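Local coordinates for protein monovalent Na+/H+ antiporter subunit D (Dietzia sp. DQ12-45-1b, PDB 7D3U) that forms part of the bacterial Mrp sodium/proton antiporter complex and probably shares a membrane-embedded helical core with the antiporter-like subunits of complex I, at residues T175-G180 and F215-K220; L342-I347 and G428-E433; V349-R354 and G523-L528. One frame throughout, in Å; residues are numbered along the deposited sequence.

Interaction 1: T175-G180 and F215-K220; sequences TILLIG and FALAIK. With LMT (dodecyl-beta-D-maltoside), chain N.
Two nearly antiparallel transmembrane helices of the antiporter-like core meet here. The axes of segments 175-180 and 215-220 approach to 8.6 Å, and their directions differ by 162°. Leu177 and Ala216 face each other at the centre. The small methyl of Ala216 sits against the backbone of helix 157-187, with Ala216 CB 3.4 Å from Leu177 N. Ile176 and Leu177 pass on either side of this methyl. Ile176 CG2 touches it, at 3.7 Å from Ala216 CB. The CG1 arm of Ile176 is anti to the carbonyl carbon and carries CD1 to Phe215 and Ile219. There Ile176 CD1 lies 4.0 Å from Ile219 CD1, and the two side chains cross at about a right angle. Leu177 CD1 reaches the other way and meets Leu217 CD2 at 3.7 Å. Leu177 CD1 also lies 3.8 Å from Lys220 CE, and these chains cross similarly. Lys220 bends at its last torsion (chi4 -63°), and its NZ is hydrogen-bonded to Ser174 OG. This buried lysine recalls the antiporter-like subunits of complex I, where a lysine on the equivalent helix is thought to serve proton transfer. The dodecyl-maltoside tail runs past this helix, with its C11 3.7 Å from Ala218 CB. Helices 129-146 and 249-263 pack on the Leu217 and Lys220 side. Val573 and Val576 of the neighbouring subunit A cover Ile176, Phe215 and Ile219, while subunit C packs on helix 157-187.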
loop_
_atom_site.group_PDB
_atom_site.type_symbol
_atom_site.label_atom_id
_atom_site.label_comp_id
_atom_site.label_asym_id
_atom_site.label_seq_id
_atom_site.Cartn_x
_atom_site.Cartn_y
_atom_site.Cartn_z
ATOM N N THR A 175 -4.988 -7.262 12.226
ATOM C CA THR A 175 -5.783 -7.981 13.210
ATOM C C THR A 175 -6.731 -8.971 12.548
ATOM O O THR A 175 -7.007 -10.032 13.114
ATOM C CB THR A 175 -6.556 -6.996 14.078
ATOM O OG1 THR A 175 -5.643 -6.052 14.648
ATOM C CG2 THR A 175 -7.244 -7.731 15.196
ATOM N N ILE A 176 -7.226 -8.659 11.350
ATOM C CA ILE A 176 -8.028 -9.635 10.620
ATOM C C ILE A 176 -7.172 -10.831 10.226
ATOM O O ILE A 176 -7.619 -11.982 10.297
ATOM C CB ILE A 176 -8.690 -8.977 9.399
ATOM C CG1 ILE A 176 -9.785 -8.014 9.848
ATOM C CG2 ILE A 176 -9.277 -10.025 8.483
ATOM C CD1 ILE A 176 -10.449 -7.283 8.710
ATOM N N LEU A 177 -5.926 -10.583 9.818
ATOM C CA LEU A 177 -4.998 -11.677 9.552
ATOM C C LEU A 177 -4.763 -12.507 10.804
ATOM O O LEU A 177 -4.676 -13.738 10.739
ATOM C CB LEU A 177 -3.676 -11.119 9.024
ATOM C CG LEU A 177 -2.845 -11.923 8.024
ATOM C CD1 LEU A 177 -1.719 -11.056 7.500
ATOM C CD2 LEU A 177 -2.284 -13.187 8.644
ATOM N N LEU A 178 -4.663 -11.848 11.957
ATOM C CA LEU A 178 -4.447 -12.572 13.205
ATOM C C LEU A 178 -5.653 -13.432 13.561
ATOM O O LEU A 178 -5.500 -14.573 14.005
ATOM C CB LEU A 178 -4.142 -11.590 14.331
ATOM C CG LEU A 178 -3.855 -12.221 15.687
ATOM C CD1 LEU A 178 -2.589 -13.048 15.606
ATOM C CD2 LEU A 178 -3.735 -11.150 16.747
ATOM N N ILE A 179 -6.861 -12.901 13.369
ATOM C CA ILE A 179 -8.065 -13.681 13.634
ATOM C C ILE A 179 -8.162 -14.856 12.670
ATOM O O ILE A 179 -8.577 -15.957 13.050
ATOM C CB ILE A 179 -9.311 -12.780 13.561
ATOM C CG1 ILE A 179 -9.261 -11.717 14.656
ATOM C CG2 ILE A 179 -10.579 -13.601 13.689
ATOM C CD1 ILE A 179 -10.434 -10.776 14.632
ATOM N N GLY A 180 -7.770 -14.649 11.413
ATOM C CA GLY A 180 -7.769 -15.750 10.465
ATOM C C GLY A 180 -6.780 -16.837 10.840
ATOM O O GLY A 180 -7.084 -18.027 10.740
ATOM N N PHE A 215 -8.350 -12.293 2.687
ATOM C CA PHE A 215 -9.006 -10.993 2.636
ATOM C C PHE A 215 -8.199 -9.945 3.386
ATOM O O PHE A 215 -8.119 -8.790 2.954
ATOM C CB PHE A 215 -10.420 -11.107 3.202
ATOM C CG PHE A 215 -11.045 -9.792 3.550
ATOM C CD1 PHE A 215 -11.189 -8.802 2.596
ATOM C CD2 PHE A 215 -11.503 -9.552 4.830
ATOM C CE1 PHE A 215 -11.765 -7.594 2.918
ATOM C CE2 PHE A 215 -12.084 -8.347 5.157
ATOM C CZ PHE A 215 -12.218 -7.369 4.198
ATOM N N ALA A 216 -7.584 -10.326 4.505
ATOM C CA ALA A 216 -6.664 -9.410 5.171
ATOM C C ALA A 216 -5.481 -9.071 4.278
ATOM O O ALA A 216 -5.086 -7.901 4.176
ATOM C CB ALA A 216 -6.179 -10.012 6.487
ATOM N N LEU A 217 -4.913 -10.073 3.609
ATOM C CA LEU A 217 -3.814 -9.808 2.689
ATOM C C LEU A 217 -4.265 -8.996 1.481
ATOM O O LEU A 217 -3.465 -8.252 0.907
ATOM C CB LEU A 217 -3.178 -11.121 2.241
ATOM C CG LEU A 217 -2.546 -11.918 3.379
ATOM C CD1 LEU A 217 -2.309 -13.357 2.966
ATOM C CD2 LEU A 217 -1.254 -11.262 3.826
ATOM N N ALA A 218 -5.534 -9.111 1.090
ATOM C CA ALA A 218 -6.057 -8.288 0.008
ATOM C C ALA A 218 -6.238 -6.842 0.444
ATOM O O ALA A 218 -5.982 -5.924 -0.343
ATOM C CB ALA A 218 -7.379 -8.861 -0.495
ATOM N N ILE A 219 -6.693 -6.621 1.678
ATOM C CA ILE A 219 -6.699 -5.270 2.234
ATOM C C ILE A 219 -5.292 -4.695 2.203
ATOM O O ILE A 219 -5.074 -3.555 1.779
ATOM C CB ILE A 219 -7.261 -5.268 3.665
ATOM C CG1 ILE A 219 -8.694 -5.782 3.698
ATOM C CG2 ILE A 219 -7.209 -3.869 4.246
ATOM C CD1 ILE A 219 -9.226 -5.927 5.101
ATOM N N LYS A 220 -4.314 -5.484 2.648
ATOM C CA LYS A 220 -2.928 -5.032 2.604
ATOM C C LYS A 220 -2.446 -4.816 1.175
ATOM O O LYS A 220 -1.515 -4.037 0.950
ATOM C CB LYS A 220 -2.022 -6.033 3.314
ATOM C CG LYS A 220 -2.298 -6.146 4.791
ATOM C CD LYS A 220 -1.374 -7.149 5.438
ATOM C CE LYS A 220 -1.689 -7.291 6.909
ATOM N NZ LYS A 220 -1.465 -6.019 7.637
HETATM C C1B LMT N . -21.531 -23.654 -6.127
HETATM C C2B LMT N . -22.762 -24.276 -5.449
HETATM C C3B LMT N . -22.911 -25.758 -5.848
HETATM C C4B LMT N . -21.598 -26.544 -5.597
HETATM C C5B LMT N . -20.420 -25.712 -6.132
HETATM C C6B LMT N . -19.485 -26.595 -6.950
HETATM O O1B LMT N . -20.696 -23.147 -5.145
HETATM O O2B LMT N . -22.575 -24.160 -4.098
HETATM O O3B LMT N . -23.362 -25.890 -7.136
HETATM O "O4'" LMT N . -21.419 -26.773 -4.253
HETATM O O5B LMT N . -20.848 -24.604 -6.883
HETATM O O6B LMT N . -18.536 -25.828 -7.571
HETATM C "C1'" LMT N . -18.884 -19.837 -3.649
HETATM C "C2'" LMT N . -20.400 -19.662 -3.817
HETATM C "C3'" LMT N . -21.066 -21.025 -4.143
HETATM C "C4'" LMT N . -20.314 -21.798 -5.242
HETATM C "C5'" LMT N . -18.813 -21.733 -4.889
HETATM C "C6'" LMT N . -17.931 -22.508 -5.828
HETATM O "O1'" LMT N . -18.279 -18.626 -3.512
HETATM O "O2'" LMT N . -20.908 -19.208 -2.631
HETATM O "O3'" LMT N . -22.360 -20.840 -4.523
HETATM O "O5'" LMT N . -18.378 -20.408 -4.833
HETATM O "O6'" LMT N . -18.280 -22.106 -7.090
HETATM C C1 LMT N . -17.710 -18.398 -2.248
HETATM C C2 LMT N . -16.761 -17.263 -2.467
HETATM C C3 LMT N . -16.381 -16.473 -1.261
HETATM C C4 LMT N . -15.779 -15.189 -1.755
HETATM C C5 LMT N . -15.471 -14.291 -0.609
HETATM C C6 LMT N . -14.089 -14.497 -0.099
HETATM C C7 LMT N . -13.315 -13.219 -0.209
HETATM C C8 LMT N . -11.865 -13.536 -0.141
HETATM C C9 LMT N . -10.978 -12.401 -0.519
HETATM C C10 LMT N . -10.075 -12.891 -1.611
HETATM C C11 LMT N . -8.919 -11.967 -1.808
HETATM C C12 LMT N . -7.923 -12.529 -2.761
#

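Interaction 2: L342-I347 and G428-E433; sequences LAIGAI and GIFLGE
Two isoleucines on helix 320-350 and an isoleucine-phenylalanine pair at the end of helix 405-430 meet through apolar side chains. No hydrogen bond crosses between the segments, and the closest CA atoms, of Ile347 and Ile429, are 9.4 Å apart. Long side chains therefore bridge the gap. The main bump is the CD1 methyl of Ile347. It enters the hollow between the tip of the Phe430 ring and the CG2 branch of Ile429. There Ile347 CD1 lies 3.5 Å from Phe430 CZ and 3.8 Å from Ile429 CG2. Ile347 and Ile429 meet tip to tip, whereas Ile347 crosses the ring obliquely. The hollow is shaped from within its own segment, because Ile429 CG2 sits 3.6 Å above the plane of the Phe430 ring, toward its rim. Ile344 is folded at chi2 (-58°). Ile344 CD1 comes to the ring edge, 4.4 Å from Phe430 CE1, and 4.3 Å from Ile429 CD1. Phe430 also stacks on Phe373 of helix 367-380, and Leu362 touches Ile347, Ile429 and Phe430. A wider pi-type turn lies at 428-430. The result is buried, wholly apolar helix-to-helix packing within the bundle of the antiporter-like fold.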
loop_
_atom_site.group_PDB
_atom_site.type_symbol
_atom_site.label_atom_id
_atom_site.label_comp_id
_atom_site.label_asym_id
_atom_site.label_seq_id
_atom_site.Cartn_x
_atom_site.Cartn_y
_atom_site.Cartn_z
ATOM N N LEU A 342 10.330 7.152 -8.456
ATOM C CA LEU A 342 11.625 7.809 -8.339
ATOM C C LEU A 342 11.829 8.884 -9.393
ATOM O O LEU A 342 12.594 9.826 -9.164
ATOM C CB LEU A 342 12.754 6.780 -8.442
ATOM C CG LEU A 342 12.940 5.826 -7.264
ATOM C CD1 LEU A 342 14.057 4.843 -7.554
ATOM C CD2 LEU A 342 13.229 6.602 -6.004
ATOM N N ALA A 343 11.172 8.763 -10.546
ATOM C CA ALA A 343 11.244 9.811 -11.555
ATOM C C ALA A 343 10.294 10.951 -11.220
ATOM O O ALA A 343 10.682 12.123 -11.250
ATOM C CB ALA A 343 10.931 9.237 -12.936
ATOM N N ILE A 344 9.042 10.625 -10.898
ATOM C CA ILE A 344 8.104 11.649 -10.453
ATOM C C ILE A 344 8.504 12.172 -9.080
ATOM O O ILE A 344 8.286 13.348 -8.766
ATOM C CB ILE A 344 6.671 11.087 -10.460
ATOM C CG1 ILE A 344 6.225 10.806 -11.893
ATOM C CG2 ILE A 344 5.704 12.053 -9.805
ATOM C CD1 ILE A 344 6.271 12.019 -12.786
ATOM N N GLY A 345 9.117 11.326 -8.253
ATOM C CA GLY A 345 9.585 11.784 -6.957
ATOM C C GLY A 345 10.773 12.718 -7.051
ATOM O O GLY A 345 10.944 13.595 -6.200
ATOM N N ALA A 346 11.611 12.546 -8.074
ATOM C CA ALA A 346 12.733 13.454 -8.270
ATOM C C ALA A 346 12.281 14.824 -8.748
ATOM O O ALA A 346 13.026 15.796 -8.598
ATOM C CB ALA A 346 13.728 12.863 -9.265
ATOM N N ILE A 347 11.082 14.921 -9.319
ATOM C CA ILE A 347 10.541 16.220 -9.696
ATOM C C ILE A 347 9.951 16.923 -8.485
ATOM O O ILE A 347 10.153 18.125 -8.290
ATOM C CB ILE A 347 9.501 16.048 -10.815
ATOM C CG1 ILE A 347 10.177 15.557 -12.092
ATOM C CG2 ILE A 347 8.766 17.347 -11.064
ATOM C CD1 ILE A 347 9.206 15.215 -13.183
ATOM N N GLY A 428 1.317 16.997 -19.192
ATOM C CA GLY A 428 1.168 18.051 -18.211
ATOM C C GLY A 428 2.417 18.398 -17.440
ATOM O O GLY A 428 2.424 19.409 -16.734
ATOM N N ILE A 429 3.473 17.594 -17.546
ATOM C CA ILE A 429 4.723 17.845 -16.843
ATOM C C ILE A 429 5.886 18.039 -17.809
ATOM O O ILE A 429 6.675 18.978 -17.668
ATOM C CB ILE A 429 5.038 16.719 -15.834
ATOM C CG1 ILE A 429 4.061 16.767 -14.663
ATOM C CG2 ILE A 429 6.460 16.834 -15.328
ATOM C CD1 ILE A 429 4.400 15.801 -13.558
ATOM N N PHE A 430 6.001 17.168 -18.809
ATOM C CA PHE A 430 7.213 17.115 -19.616
ATOM C C PHE A 430 7.098 17.822 -20.958
ATOM O O PHE A 430 8.068 18.445 -21.396
ATOM C CB PHE A 430 7.623 15.659 -19.852
ATOM C CG PHE A 430 8.056 14.948 -18.605
ATOM C CD1 PHE A 430 7.139 14.270 -17.827
ATOM C CD2 PHE A 430 9.376 14.970 -18.205
ATOM C CE1 PHE A 430 7.533 13.621 -16.680
ATOM C CE2 PHE A 430 9.772 14.322 -17.056
ATOM C CZ PHE A 430 8.851 13.647 -16.296
ATOM N N LEU A 431 5.951 17.751 -21.623
ATOM C CA LEU A 431 5.793 18.362 -22.934
ATOM C C LEU A 431 5.304 19.798 -22.793
ATOM O O LEU A 431 4.353 20.068 -22.053
ATOM C CB LEU A 431 4.824 17.556 -23.796
ATOM C CG LEU A 431 5.364 16.232 -24.333
ATOM C CD1 LEU A 431 4.407 15.644 -25.354
ATOM C CD2 LEU A 431 6.743 16.423 -24.935
ATOM N N GLY A 432 5.957 20.711 -23.506
ATOM C CA GLY A 432 5.578 22.108 -23.476
ATOM C C GLY A 432 6.776 23.033 -23.490
ATOM O O GLY A 432 7.921 22.573 -23.502
ATOM N N GLU A 433 6.528 24.338 -23.494
ATOM C CA GLU A 433 7.701 25.201 -23.441
ATOM C C GLU A 433 8.106 25.450 -21.992
ATOM O O GLU A 433 7.244 25.667 -21.136
ATOM C CB GLU A 433 7.425 26.534 -24.124
ATOM C CG GLU A 433 7.371 26.456 -25.636
ATOM C CD GLU A 433 8.722 26.166 -26.251
ATOM O OE1 GLU A 433 9.749 26.498 -25.621
ATOM O OE2 GLU A 433 8.760 25.605 -27.365
#

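Interaction 3: V349-R354 and G523-L528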
loop_
_atom_site.group_PDB
_atom_site.type_symbol
_atom_site.label_atom_id
_atom_site.label_comp_id
_atom_site.label_asym_id
_atom_site.label_seq_id
_atom_site.Cartn_x
_atom_site.Cartn_y
_atom_site.Cartn_z
ATOM N N VAL A 349 10.922 16.742 -5.576
ATOM C CA VAL A 349 11.972 17.160 -4.655
ATOM C C VAL A 349 12.550 18.503 -5.074
ATOM O O VAL A 349 12.788 19.378 -4.235
ATOM C CB VAL A 349 13.057 16.072 -4.566
ATOM C CG1 VAL A 349 14.360 16.655 -4.054
ATOM C CG2 VAL A 349 12.593 14.940 -3.670
ATOM N N ARG A 350 12.768 18.701 -6.372
ATOM C CA ARG A 350 13.344 19.947 -6.860
ATOM C C ARG A 350 12.295 20.968 -7.269
ATOM O O ARG A 350 12.534 22.172 -7.128
ATOM C CB ARG A 350 14.268 19.672 -8.048
ATOM C CG ARG A 350 15.542 18.937 -7.687
ATOM C CD ARG A 350 16.108 19.420 -6.367
ATOM N NE ARG A 350 17.444 18.888 -6.128
ATOM C CZ ARG A 350 17.942 18.633 -4.924
ATOM N NH1 ARG A 350 17.211 18.860 -3.842
ATOM N NH2 ARG A 350 19.168 18.149 -4.801
ATOM N N TYR A 351 11.147 20.528 -7.776
ATOM C CA TYR A 351 10.112 21.437 -8.245
ATOM C C TYR A 351 8.906 21.504 -7.320
ATOM O O TYR A 351 7.961 22.243 -7.612
ATOM C CB TYR A 351 9.655 21.039 -9.651
ATOM C CG TYR A 351 10.706 21.237 -10.715
ATOM C CD1 TYR A 351 11.629 20.243 -11.000
ATOM C CD2 TYR A 351 10.773 22.418 -11.437
ATOM C CE1 TYR A 351 12.589 20.420 -11.971
ATOM C CE2 TYR A 351 11.730 22.604 -12.409
ATOM C CZ TYR A 351 12.635 21.602 -12.672
ATOM O OH TYR A 351 13.590 21.786 -13.643
ATOM N N GLY A 352 8.907 20.756 -6.220
ATOM C CA GLY A 352 7.816 20.789 -5.278
ATOM C C GLY A 352 6.578 20.078 -5.787
ATOM O O GLY A 352 6.379 19.910 -6.992
ATOM N N PRO A 353 5.718 19.645 -4.866
ATOM C CA PRO A 353 4.487 18.945 -5.264
ATOM C C PRO A 353 3.482 19.918 -5.862
ATOM O O PRO A 353 2.998 20.824 -5.183
ATOM C CB PRO A 353 3.977 18.344 -3.946
ATOM C CG PRO A 353 5.100 18.511 -2.960
ATOM C CD PRO A 353 5.865 19.705 -3.406
ATOM N N ARG A 354 3.167 19.722 -7.140
ATOM C CA ARG A 354 2.205 20.547 -7.854
ATOM C C ARG A 354 1.230 19.646 -8.597
ATOM O O ARG A 354 1.388 18.426 -8.637
ATOM C CB ARG A 354 2.899 21.499 -8.836
ATOM C CG ARG A 354 4.012 22.318 -8.219
ATOM C CD ARG A 354 4.867 22.976 -9.280
ATOM N NE ARG A 354 5.970 23.733 -8.701
ATOM C CZ ARG A 354 5.865 24.980 -8.256
ATOM N NH1 ARG A 354 4.704 25.613 -8.322
ATOM N NH2 ARG A 354 6.922 25.591 -7.743
ATOM N N GLY A 523 15.854 25.911 -16.033
ATOM C CA GLY A 523 17.186 25.360 -15.974
ATOM C C GLY A 523 17.154 23.910 -15.549
ATOM O O GLY A 523 16.095 23.283 -15.487
ATOM N N ARG A 524 18.339 23.384 -15.250
ATOM C CA ARG A 524 18.498 21.987 -14.853
ATOM C C ARG A 524 18.613 21.928 -13.335
ATOM O O ARG A 524 19.685 22.153 -12.774
ATOM C CB ARG A 524 19.717 21.377 -15.530
ATOM C CG ARG A 524 19.901 19.893 -15.280
ATOM C CD ARG A 524 20.973 19.325 -16.190
ATOM N NE ARG A 524 20.978 17.866 -16.192
ATOM C CZ ARG A 524 21.750 17.122 -15.408
ATOM N NH1 ARG A 524 22.581 17.702 -14.554
ATOM N NH2 ARG A 524 21.692 15.800 -15.477
ATOM N N ARG A 525 17.501 21.622 -12.668
ATOM C CA ARG A 525 17.491 21.516 -11.214
ATOM C C ARG A 525 17.880 20.127 -10.728
ATOM O O ARG A 525 18.647 20.000 -9.769
ATOM C CB ARG A 525 16.108 21.872 -10.668
ATOM C CG ARG A 525 15.692 23.311 -10.879
ATOM C CD ARG A 525 14.519 23.653 -9.985
ATOM N NE ARG A 525 13.788 24.822 -10.459
ATOM C CZ ARG A 525 12.699 25.306 -9.873
ATOM N NH1 ARG A 525 12.210 24.722 -8.790
ATOM N NH2 ARG A 525 12.101 26.377 -10.372
ATOM N N ILE A 526 17.363 19.084 -11.371
ATOM C CA ILE A 526 17.582 17.712 -10.925
ATOM C C ILE A 526 18.950 17.258 -11.419
ATOM O O ILE A 526 19.129 16.974 -12.605
ATOM C CB ILE A 526 16.474 16.778 -11.422
ATOM C CG1 ILE A 526 15.111 17.279 -10.954
ATOM C CG2 ILE A 526 16.716 15.362 -10.949
ATOM C CD1 ILE A 526 13.955 16.555 -11.592
ATOM N N GLY A 527 19.916 17.189 -10.512
ATOM C CA GLY A 527 21.242 16.729 -10.854
ATOM C C GLY A 527 21.257 15.251 -11.201
ATOM O O GLY A 527 20.229 14.585 -11.330
ATOM N N LEU A 528 22.475 14.731 -11.351
ATOM C CA LEU A 528 22.630 13.331 -11.730
ATOM C C LEU A 528 22.293 12.402 -10.572
ATOM O O LEU A 528 21.757 11.308 -10.783
ATOM C CB LEU A 528 24.052 13.077 -12.225
ATOM C CG LEU A 528 24.356 11.652 -12.687
ATOM C CD1 LEU A 528 23.349 11.203 -13.733
ATOM C CD2 LEU A 528 25.772 11.553 -13.223
#
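The carboxylate oxygen OE2 of Glu366 is gripped by three groups of this contact: Tyr351 OH, the backbone N of Ile526 and, weakly, the backbone N of Arg525. It thus ties both segments to one acceptor. Another bond spans the turn after the helix. Arg354 NE donates to Tyr351 O at 2.7 Å, almost along the C=O axis. The Arg525 chain, extended from CG to NE, runs over one face of the Tyr351 ring. Arg525 CD makes a CH-pi contact, 4.0 Å from the centroid of the Tyr351 ring. The guanidinium then lies nearly flat against the ring, with the planes 14° apart and Arg525 NE 3.6 Å from Tyr351 CE2. From its edge, Arg525 NH1 donates to Arg350 O at 3.1 Å (148°), although the position of that oxygen is less certain. In the fold, the loop before helix 528-546 here meets the C-terminal end of helix 320-350, where Gly352 breaks away with positive phi. An alanine in place of Tyr351 would remove both ring and hydroxyl, and would probably loosen Arg525 and cost Glu366 one of its partners. Ile526 completes the apolar side. Ile526 CG1 lies 3.7 Å from Arg350 CG, and Ile526 CD1 meets the ring edge, 4.1 Å from Tyr351 CE1. Arg354 NH2 forms a salt bridge with Asp438, and this would probably soften the repulsion from the nearby Arg525.

Interactions 2 and 3 are neighbours, with centres about 9 Å apart. Both use helix 320-350, and they touch where Ile526 CD1 lies 3.2 Å from Ala346 O. Their segments alternate along the chain, so the end of this helix is joined first to helix 405-430 and then to the loop before helix 528-546. Interaction 1 closes earlier in the chain. It lies on the opposite side of the chain's centre, with its own centre about 37 Å from that of interaction 2 and 39 Å from that of interaction 3. Interaction 1 pairs helices inside the membrane core, whereas the other two gather later parts of the chain at the end of helix 320-350, far from the buried Lys220.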